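Local coordinates for protein protocadherin gamma-B3 (Homo sapiens, PDB 5K8R) that probably mediates calcium-dependent cell adhesion through its extracellular cadherin repeats and may help establish and maintain specific neuronal connections in the brain, at residues N206-V211 with D238-I243; S229-V234 with G269-I274; E246-F251 with E290-G295. All coordinates share one frame; numbering follows the deposited sequence.

Interaction 1 of 3, residues N206-V211 with D238-I243. With CA (calcium ion), chain H; CA (calcium ion), chain J; CA (calcium ion), chain I.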
loop_
_atom_site.group_PDB
_atom_site.type_symbol
_atom_site.label_atom_id
_atom_site.label_comp_id
_atom_site.label_asym_id
_atom_site.label_seq_id
_atom_site.Cartn_x
_atom_site.Cartn_y
_atom_site.Cartn_z
ATOM N N ASN A 206 6.227 -2.005 3.893
ATOM C CA ASN A 206 6.757 -0.864 4.640
ATOM C C ASN A 206 7.322 -1.321 5.987
ATOM O O ASN A 206 6.867 -0.926 7.060
ATOM C CB ASN A 206 5.677 0.195 4.822
ATOM C CG ASN A 206 6.244 1.531 5.257
ATOM O OD1 ASN A 206 7.188 2.042 4.655
ATOM N ND2 ASN A 206 5.682 2.096 6.317
ATOM N N ASP A 207 8.344 -2.171 5.910
ATOM C CA ASP A 207 8.991 -2.720 7.093
ATOM C C ASP A 207 10.245 -1.951 7.491
ATOM O O ASP A 207 11.008 -2.427 8.339
ATOM C CB ASP A 207 9.329 -4.199 6.873
ATOM C CG ASP A 207 10.039 -4.452 5.554
ATOM O OD1 ASP A 207 10.661 -3.516 5.010
ATOM O OD2 ASP A 207 9.977 -5.598 5.061
ATOM N N ASN A 208 10.476 -0.781 6.906
ATOM C CA ASN A 208 11.650 0.034 7.212
ATOM C C ASN A 208 11.209 1.460 7.511
ATOM O O ASN A 208 10.723 2.158 6.598
ATOM C CB ASN A 208 12.650 0.012 6.060
ATOM C CG ASN A 208 13.311 -1.340 5.888
ATOM O OD1 ASN A 208 14.274 -1.663 6.583
ATOM N ND2 ASN A 208 12.798 -2.138 4.958
ATOM N N PRO A 209 11.344 1.928 8.748
ATOM C CA PRO A 209 11.021 3.326 9.055
ATOM C C PRO A 209 12.090 4.255 8.512
ATOM O O PRO A 209 13.196 3.807 8.170
ATOM C CB PRO A 209 10.988 3.355 10.593
ATOM C CG PRO A 209 10.928 1.912 11.020
ATOM C CD PRO A 209 11.657 1.157 9.959
ATOM N N PRO A 210 11.801 5.553 8.402
ATOM C CA PRO A 210 12.848 6.502 8.007
ATOM C C PRO A 210 13.944 6.573 9.059
ATOM O O PRO A 210 13.709 6.358 10.250
ATOM C CB PRO A 210 12.097 7.834 7.888
ATOM C CG PRO A 210 10.663 7.451 7.704
ATOM C CD PRO A 210 10.481 6.196 8.500
ATOM N N VAL A 211 15.159 6.873 8.603
ATOM C CA VAL A 211 16.328 6.964 9.472
ATOM C C VAL A 211 17.050 8.268 9.164
ATOM O O VAL A 211 17.555 8.454 8.050
ATOM C CB VAL A 211 17.278 5.769 9.294
ATOM C CG1 VAL A 211 18.581 6.016 10.038
ATOM C CG2 VAL A 211 16.617 4.488 9.781
ATOM N N ASP A 238 15.084 5.935 3.625
ATOM C CA ASP A 238 14.107 4.858 3.731
ATOM C C ASP A 238 14.464 3.791 2.709
ATOM O O ASP A 238 14.471 4.064 1.504
ATOM C CB ASP A 238 12.684 5.378 3.505
ATOM C CG ASP A 238 11.624 4.460 4.081
ATOM O OD1 ASP A 238 11.752 3.226 3.933
ATOM O OD2 ASP A 238 10.661 4.976 4.687
ATOM N N MET A 239 14.771 2.609 3.192
ATOM C CA MET A 239 15.155 1.521 2.349
ATOM C C MET A 239 14.060 0.905 1.499
ATOM O O MET A 239 14.356 0.155 0.628
ATOM C CB MET A 239 15.806 0.451 3.194
ATOM C CG MET A 239 17.135 0.849 3.777
ATOM S SD MET A 239 18.148 1.609 2.538
ATOM C CE MET A 239 19.733 1.601 3.328
ATOM N N ASP A 240 12.809 1.225 1.749
ATOM C CA ASP A 240 11.726 0.645 0.993
ATOM C C ASP A 240 11.475 1.373 -0.298
ATOM O O ASP A 240 12.202 2.245 -0.638
ATOM C CB ASP A 240 10.405 0.722 1.741
ATOM C CG ASP A 240 10.471 0.052 3.060
ATOM O OD1 ASP A 240 11.392 -0.698 3.309
ATOM O OD2 ASP A 240 9.626 0.273 3.885
ATOM N N GLU A 241 10.444 0.977 -1.011
ATOM C CA GLU A 241 10.244 1.286 -2.419
ATOM C C GLU A 241 8.920 2.009 -2.611
ATOM O O GLU A 241 7.934 1.706 -1.934
ATOM C CB GLU A 241 10.268 0.008 -3.270
ATOM C CG GLU A 241 10.156 0.243 -4.768
ATOM C CD GLU A 241 10.076 -1.053 -5.553
ATOM O OE1 GLU A 241 9.892 -2.118 -4.929
ATOM O OE2 GLU A 241 10.200 -1.006 -6.796
ATOM N N GLY A 242 8.909 2.967 -3.537
ATOM C CA GLY A 242 7.664 3.623 -3.907
ATOM C C GLY A 242 7.141 4.523 -2.804
ATOM O O GLY A 242 7.883 5.297 -2.189
ATOM N N ILE A 243 5.833 4.420 -2.550
ATOM C CA ILE A 243 5.204 5.234 -1.514
ATOM C C ILE A 243 5.775 4.897 -0.144
ATOM O O ILE A 243 5.826 5.755 0.747
ATOM C CB ILE A 243 3.671 5.056 -1.559
ATOM C CG1 ILE A 243 2.984 5.965 -0.537
ATOM C CG2 ILE A 243 3.288 3.599 -1.333
ATOM C CD1 ILE A 243 3.233 7.441 -0.765
HETATM CA CA CA H . 9.432 2.903 4.760
HETATM CA CA CA J . 10.530 -3.214 2.544
HETATM CA CA CA I . 12.341 -6.028 4.328
HETATM O O HOH W 1 12.527 -8.152 5.625
#
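The side chain of Asn208 lies across the carboxylate of Asp240, with CB 3.1 Å from Asp240 OD1 and the amide reaching on to the same oxygen. Asn208 ND2 donates to Asp240 OD1 over 2.6 Å; the oxygen is met nearly along its C-O axis and sits 18° out of the amide plane, while the amide and carboxylate planes stand 67° apart. The other carboxylate oxygen, Asp240 OD2, takes a weak bond from the backbone N of Asn208, so one residue holds both ends of the acid. With CG anti to its own carbonyl carbon (chi1 -58°), Asp240 is also turned to bridge two calcium ions, OD1 lying 2.8 Å from the chain J ion and OD2 at the same range from the chain H ion. Asp238 grips the chain H ion with both oxygens, and its OD1 accepts from Asp240 N at 3.1 Å, an Asx turn that ties the two acids together. Asn208 O adds a ligand at 2.4 Å, Asn206 ligates the same ion, and Asn244 and Asp293 complete the site. Asp207 in turn bridges the chain J ion through OD1 and the chain I ion through OD2, and a water also binds the latter. Met239 only brushes the Asn208 amide with CB. A leucine in place of Asn208 would probably leave Asp240 OD1 without its amide donor, its hold resting on the metals and the weak backbone bond. The segments carry the NDN end of the DXNDN motif and the DXD motif, Asp238 to Asp240, at the junction of the second and third cadherin repeats. Closely gathered carboxylates would repel one another, so the junction is likely to depend on bound calcium to stay ordered.

Interaction 2 of 3, residues S229-V234 with G269-I274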
loop_
_atom_site.group_PDB
_atom_site.type_symbol
_atom_site.label_atom_id
_atom_site.label_comp_id
_atom_site.label_asym_id
_atom_site.label_seq_id
_atom_site.Cartn_x
_atom_site.Cartn_y
_atom_site.Cartn_z
ATOM N N SER A 229 17.474 32.739 3.545
ATOM C CA SER A 229 18.762 32.069 3.454
ATOM C C SER A 229 18.665 30.630 3.949
ATOM O O SER A 229 17.903 30.313 4.866
ATOM C CB SER A 229 19.813 32.825 4.268
ATOM O OG SER A 229 19.824 34.203 3.937
ATOM N N SER A 230 19.453 29.757 3.328
ATOM C CA SER A 230 19.537 28.371 3.763
ATOM C C SER A 230 20.420 28.275 5.000
ATOM O O SER A 230 21.513 28.849 5.038
ATOM C CB SER A 230 20.091 27.490 2.643
ATOM O OG SER A 230 20.148 26.131 3.041
ATOM N N VAL A 231 19.944 27.553 6.011
ATOM C CA VAL A 231 20.663 27.397 7.265
ATOM C C VAL A 231 21.203 25.979 7.436
ATOM O O VAL A 231 22.339 25.800 7.881
ATOM C CB VAL A 231 19.773 27.808 8.462
ATOM C CG1 VAL A 231 18.445 27.070 8.435
ATOM C CG2 VAL A 231 20.492 27.576 9.776
ATOM N N LEU A 232 20.418 24.966 7.073
ATOM C CA LEU A 232 20.864 23.577 7.092
ATOM C C LEU A 232 19.889 22.750 6.260
ATOM O O LEU A 232 18.940 23.278 5.675
ATOM C CB LEU A 232 20.982 23.045 8.526
ATOM C CG LEU A 232 19.740 23.007 9.419
ATOM C CD1 LEU A 232 18.994 21.682 9.302
ATOM C CD2 LEU A 232 20.134 23.270 10.860
ATOM N N LYS A 233 20.129 21.439 6.216
ATOM C CA LYS A 233 19.268 20.528 5.467
ATOM C C LYS A 233 19.280 19.171 6.150
ATOM O O LYS A 233 20.318 18.505 6.178
ATOM C CB LYS A 233 19.728 20.396 4.013
ATOM C CG LYS A 233 18.882 19.433 3.196
ATOM C CD LYS A 233 19.416 19.288 1.781
ATOM C CE LYS A 233 18.623 18.262 0.982
ATOM N NZ LYS A 233 19.173 18.096 -0.394
ATOM N N VAL A 234 18.135 18.763 6.694
ATOM C CA VAL A 234 18.034 17.439 7.289
ATOM C C VAL A 234 17.884 16.391 6.191
ATOM O O VAL A 234 17.602 16.695 5.028
ATOM C CB VAL A 234 16.870 17.369 8.292
ATOM C CG1 VAL A 234 16.987 18.490 9.317
ATOM C CG2 VAL A 234 15.536 17.430 7.571
ATOM N N GLY A 269 13.452 18.770 2.682
ATOM C CA GLY A 269 13.943 18.799 4.045
ATOM C C GLY A 269 14.911 19.919 4.329
ATOM O O GLY A 269 15.567 19.912 5.375
ATOM N N GLU A 270 15.023 20.882 3.420
ATOM C CA GLU A 270 15.939 21.996 3.591
ATOM C C GLU A 270 15.324 23.037 4.515
ATOM O O GLU A 270 14.211 23.516 4.272
ATOM C CB GLU A 270 16.273 22.621 2.237
ATOM C CG GLU A 270 17.148 23.856 2.338
ATOM C CD GLU A 270 17.407 24.503 0.995
ATOM O OE1 GLU A 270 17.149 23.856 -0.042
ATOM O OE2 GLU A 270 17.866 25.664 0.975
ATOM N N LEU A 271 16.048 23.386 5.573
ATOM C CA LEU A 271 15.594 24.395 6.519
ATOM C C LEU A 271 16.068 25.769 6.062
ATOM O O LEU A 271 17.242 25.947 5.725
ATOM C CB LEU A 271 16.114 24.086 7.924
ATOM C CG LEU A 271 15.227 24.427 9.126
ATOM C CD1 LEU A 271 15.808 23.815 10.389
ATOM C CD2 LEU A 271 15.070 25.929 9.291
ATOM N N THR A 272 15.150 26.732 6.043
ATOM C CA THR A 272 15.451 28.103 5.660
ATOM C C THR A 272 14.826 29.052 6.672
ATOM O O THR A 272 14.037 28.652 7.532
ATOM C CB THR A 272 14.941 28.427 4.248
ATOM O OG1 THR A 272 13.533 28.168 4.175
ATOM C CG2 THR A 272 15.665 27.587 3.202
ATOM N N THR A 273 15.189 30.324 6.563
ATOM C CA THR A 273 14.610 31.367 7.393
ATOM C C THR A 273 13.565 32.141 6.600
ATOM O O THR A 273 13.683 32.313 5.385
ATOM C CB THR A 273 15.684 32.329 7.908
ATOM O OG1 THR A 273 16.257 33.046 6.807
ATOM C CG2 THR A 273 16.782 31.565 8.635
ATOM N N ILE A 274 12.531 32.598 7.302
ATOM C CA ILE A 274 11.514 33.458 6.709
ATOM C C ILE A 274 11.387 34.793 7.425
ATOM O O ILE A 274 10.707 35.692 6.907
ATOM C CB ILE A 274 10.139 32.757 6.653
ATOM C CG1 ILE A 274 9.660 32.398 8.061
ATOM C CG2 ILE A 274 10.208 31.519 5.775
ATOM C CD1 ILE A 274 8.345 31.650 8.085
#
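Leu271 reaches from its strand into the bulge made by Val231 and Leu232, both of which face it. Its CB lies 3.7 Å from Leu232 O and almost as close to Val231 CG1. At the fork, the branches part: CD1 meets Leu232 CD1 at 4.0 Å, the two leucines slanting across each other, and CD2 rests 3.7 Å from Val231 CG1. Val231 CG1 is placed there by standing between its own backbone N and carbonyl carbon (chi1 53°), from where it also touches Leu271 O. The backbone of Leu271 serves both bulge residues: its O accepts from Val231 N in a bond of 3.2 Å, and its N donates to Leu232 O at 2.9 Å. Thr273 N to Ser229 O and Val234 N to Gly269 O extend the ladder beyond the bulge. On the other face, Glu270 extends fully so that OE2 receives Ser230 OG at 3.1 Å, the hydroxyl coming from above the carboxylate plane. Lys233 lays its CG over Glu270 CA, but its ammonium stays 6.1 Å (NZ to OE1) from the acid. Val303 of strand 298-308 covers Leu232 and Leu271 from the facing sheet. The pair of strands is thus two-sided: aliphatic groups fill the interior of this cadherin repeat, while the hydroxyl, carboxylate and ammonium groups belong to its polar outer face.

Interaction 3 of 3, residues E246-F251 with E290-G295. With CA (calcium ion), chain H.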
loop_
_atom_site.group_PDB
_atom_site.type_symbol
_atom_site.label_atom_id
_atom_site.label_comp_id
_atom_site.label_asym_id
_atom_site.label_seq_id
_atom_site.Cartn_x
_atom_site.Cartn_y
_atom_site.Cartn_z
ATOM N N GLU A 246 8.710 7.507 0.205
ATOM C CA GLU A 246 8.526 8.951 0.126
ATOM C C GLU A 246 8.437 9.533 1.531
ATOM O O GLU A 246 7.571 9.140 2.318
ATOM C CB GLU A 246 7.268 9.282 -0.672
ATOM C CG GLU A 246 7.284 8.769 -2.102
ATOM C CD GLU A 246 6.017 9.118 -2.858
ATOM O OE1 GLU A 246 5.138 9.784 -2.272
ATOM O OE2 GLU A 246 5.900 8.725 -4.037
ATOM N N ILE A 247 9.324 10.475 1.843
ATOM C CA ILE A 247 9.469 11.015 3.190
ATOM C C ILE A 247 9.036 12.474 3.191
ATOM O O ILE A 247 9.457 13.256 2.328
ATOM C CB ILE A 247 10.914 10.871 3.696
ATOM C CG1 ILE A 247 11.285 9.393 3.820
ATOM C CG2 ILE A 247 11.093 11.589 5.024
ATOM C CD1 ILE A 247 12.722 9.156 4.220
ATOM N N ILE A 248 8.256 12.840 4.207
ATOM C CA ILE A 248 7.786 14.207 4.409
ATOM C C ILE A 248 8.289 14.707 5.770
ATOM O O ILE A 248 8.006 14.103 6.804
ATOM C CB ILE A 248 6.250 14.293 4.369
ATOM C CG1 ILE A 248 5.639 13.439 5.481
ATOM C CG2 ILE A 248 5.728 13.858 3.009
ATOM C CD1 ILE A 248 4.147 13.635 5.652
ATOM N N TYR A 249 9.038 15.808 5.759
ATOM C CA TYR A 249 9.605 16.391 6.965
ATOM C C TYR A 249 8.710 17.516 7.466
ATOM O O TYR A 249 8.067 18.217 6.680
ATOM C CB TYR A 249 11.013 16.934 6.705
ATOM C CG TYR A 249 11.965 15.943 6.076
ATOM C CD1 TYR A 249 12.759 15.120 6.862
ATOM C CD2 TYR A 249 12.078 15.839 4.696
ATOM C CE1 TYR A 249 13.636 14.217 6.291
ATOM C CE2 TYR A 249 12.952 14.939 4.116
ATOM C CZ TYR A 249 13.728 14.130 4.917
ATOM O OH TYR A 249 14.598 13.232 4.345
ATOM N N ALA A 250 8.679 17.690 8.785
ATOM C CA ALA A 250 7.865 18.745 9.371
ATOM C C ALA A 250 8.388 19.080 10.759
ATOM O O ALA A 250 9.006 18.245 11.421
ATOM C CB ALA A 250 6.388 18.339 9.446
ATOM N N PHE A 251 8.136 20.314 11.185
ATOM C CA PHE A 251 8.438 20.719 12.549
ATOM C C PHE A 251 7.397 20.155 13.509
ATOM O O PHE A 251 6.247 19.907 13.136
ATOM C CB PHE A 251 8.475 22.243 12.664
ATOM C CG PHE A 251 9.684 22.876 12.032
ATOM C CD1 PHE A 251 10.892 22.202 11.984
ATOM C CD2 PHE A 251 9.610 24.148 11.490
ATOM C CE1 PHE A 251 12.004 22.786 11.409
ATOM C CE2 PHE A 251 10.717 24.736 10.911
ATOM C CZ PHE A 251 11.917 24.054 10.872
ATOM N N GLU A 290 10.225 15.862 12.465
ATOM C CA GLU A 290 9.601 14.570 12.226
ATOM C C GLU A 290 9.665 14.231 10.743
ATOM O O GLU A 290 9.457 15.099 9.888
ATOM C CB GLU A 290 8.139 14.571 12.693
ATOM C CG GLU A 290 7.357 13.318 12.325
ATOM C CD GLU A 290 5.862 13.492 12.501
ATOM O OE1 GLU A 290 5.395 14.650 12.527
ATOM O OE2 GLU A 290 5.153 12.471 12.618
ATOM N N ALA A 291 9.956 12.965 10.448
ATOM C CA ALA A 291 9.955 12.438 9.091
ATOM C C ALA A 291 8.985 11.268 9.017
ATOM O O ALA A 291 9.062 10.340 9.831
ATOM C CB ALA A 291 11.356 11.991 8.667
ATOM N N LYS A 292 8.073 11.317 8.049
ATOM C CA LYS A 292 7.074 10.276 7.856
ATOM C C LYS A 292 7.191 9.692 6.455
ATOM O O LYS A 292 7.680 10.349 5.531
ATOM C CB LYS A 292 5.654 10.814 8.071
ATOM C CG LYS A 292 5.375 11.315 9.477
ATOM C CD LYS A 292 3.996 11.948 9.567
ATOM C CE LYS A 292 2.910 10.978 9.125
ATOM N NZ LYS A 292 1.559 11.604 9.162
ATOM N N ASP A 293 6.739 8.451 6.301
ATOM C CA ASP A 293 6.695 7.802 5.001
ATOM C C ASP A 293 5.243 7.534 4.604
ATOM O O ASP A 293 4.300 8.009 5.250
ATOM C CB ASP A 293 7.542 6.522 5.005
ATOM C CG ASP A 293 7.105 5.519 6.061
ATOM O OD1 ASP A 293 6.072 5.743 6.727
ATOM O OD2 ASP A 293 7.799 4.491 6.214
ATOM N N GLY A 294 5.064 6.764 3.528
ATOM C CA GLY A 294 3.719 6.469 3.059
ATOM C C GLY A 294 2.943 5.575 4.008
ATOM O O GLY A 294 1.729 5.734 4.166
ATOM N N GLY A 295 3.624 4.630 4.647
ATOM C CA GLY A 295 3.019 3.754 5.628
ATOM C C GLY A 295 2.944 4.322 7.028
ATOM O O GLY A 295 2.690 3.569 7.975
HETATM CA CA CA H . 9.432 2.903 4.760
#
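Beyond the last backbone hydrogen bond the two segments stay close, with CA-H...O contacts from Asp293 CA to Glu246 O at 3.1 Å and from Ile247 CA to Lys292 O at 3.0 Å. Lys292 O also accepts from Ile248 N at 2.9 Å, so this oxygen takes one N-H bond and one weaker CA-H contact. The regular antiparallel ladder follows, Ile248 with Lys292 and Ala250 with Glu290 each forming a reciprocal pair of bonds. On one face Ala291 CB packs against Ile247 CG2 at 3.7 Å and Tyr249 CD1 at 3.9 Å, while the same Ile247 methyl sits over one face of the tyrosine ring near its rim. Tyr249 OH bonds to Ala236 N in strand 230-237, pinning the ring across the sandwich. On the opposite face Ile248 CG1, set between its backbone N and carbonyl carbon (chi1 61°), leans on Lys292 CB at 3.7 Å. Past the strand Asp293 turns its carboxylate back to calcium, OD2 binding the chain H ion at 2.7 Å. Strand 248-252, outermost in its sheet, paired with 284-292, whose end supplies the aspartate of the XDX calcium motif, is characteristic of the beta-sandwich of cadherin repeats.

How the interactions relate
Along the chain the segments of interaction 2 alternate with those of the other two, while interaction 1 closes before interaction 3 opens. Interactions 1 and 3 have centres about 11 Å apart and share the chain H calcium, where Asp293 OD2 lies 3.3 Å from Asp238 OD2. The centre of interaction 2 lies about 16 Å from that of interaction 3 and about 24 Å from that of interaction 1. It belongs to the sheet holding strands 230-237 and 270-273; interaction 3 belongs to the facing sheet. The two meet in the sandwich interior, Tyr249 against Val234 and Gly269, and Phe251 against Leu271. Strand 230-237 runs directly into Asp238, connecting the third repeat's core to its calcium-bound junction with the second.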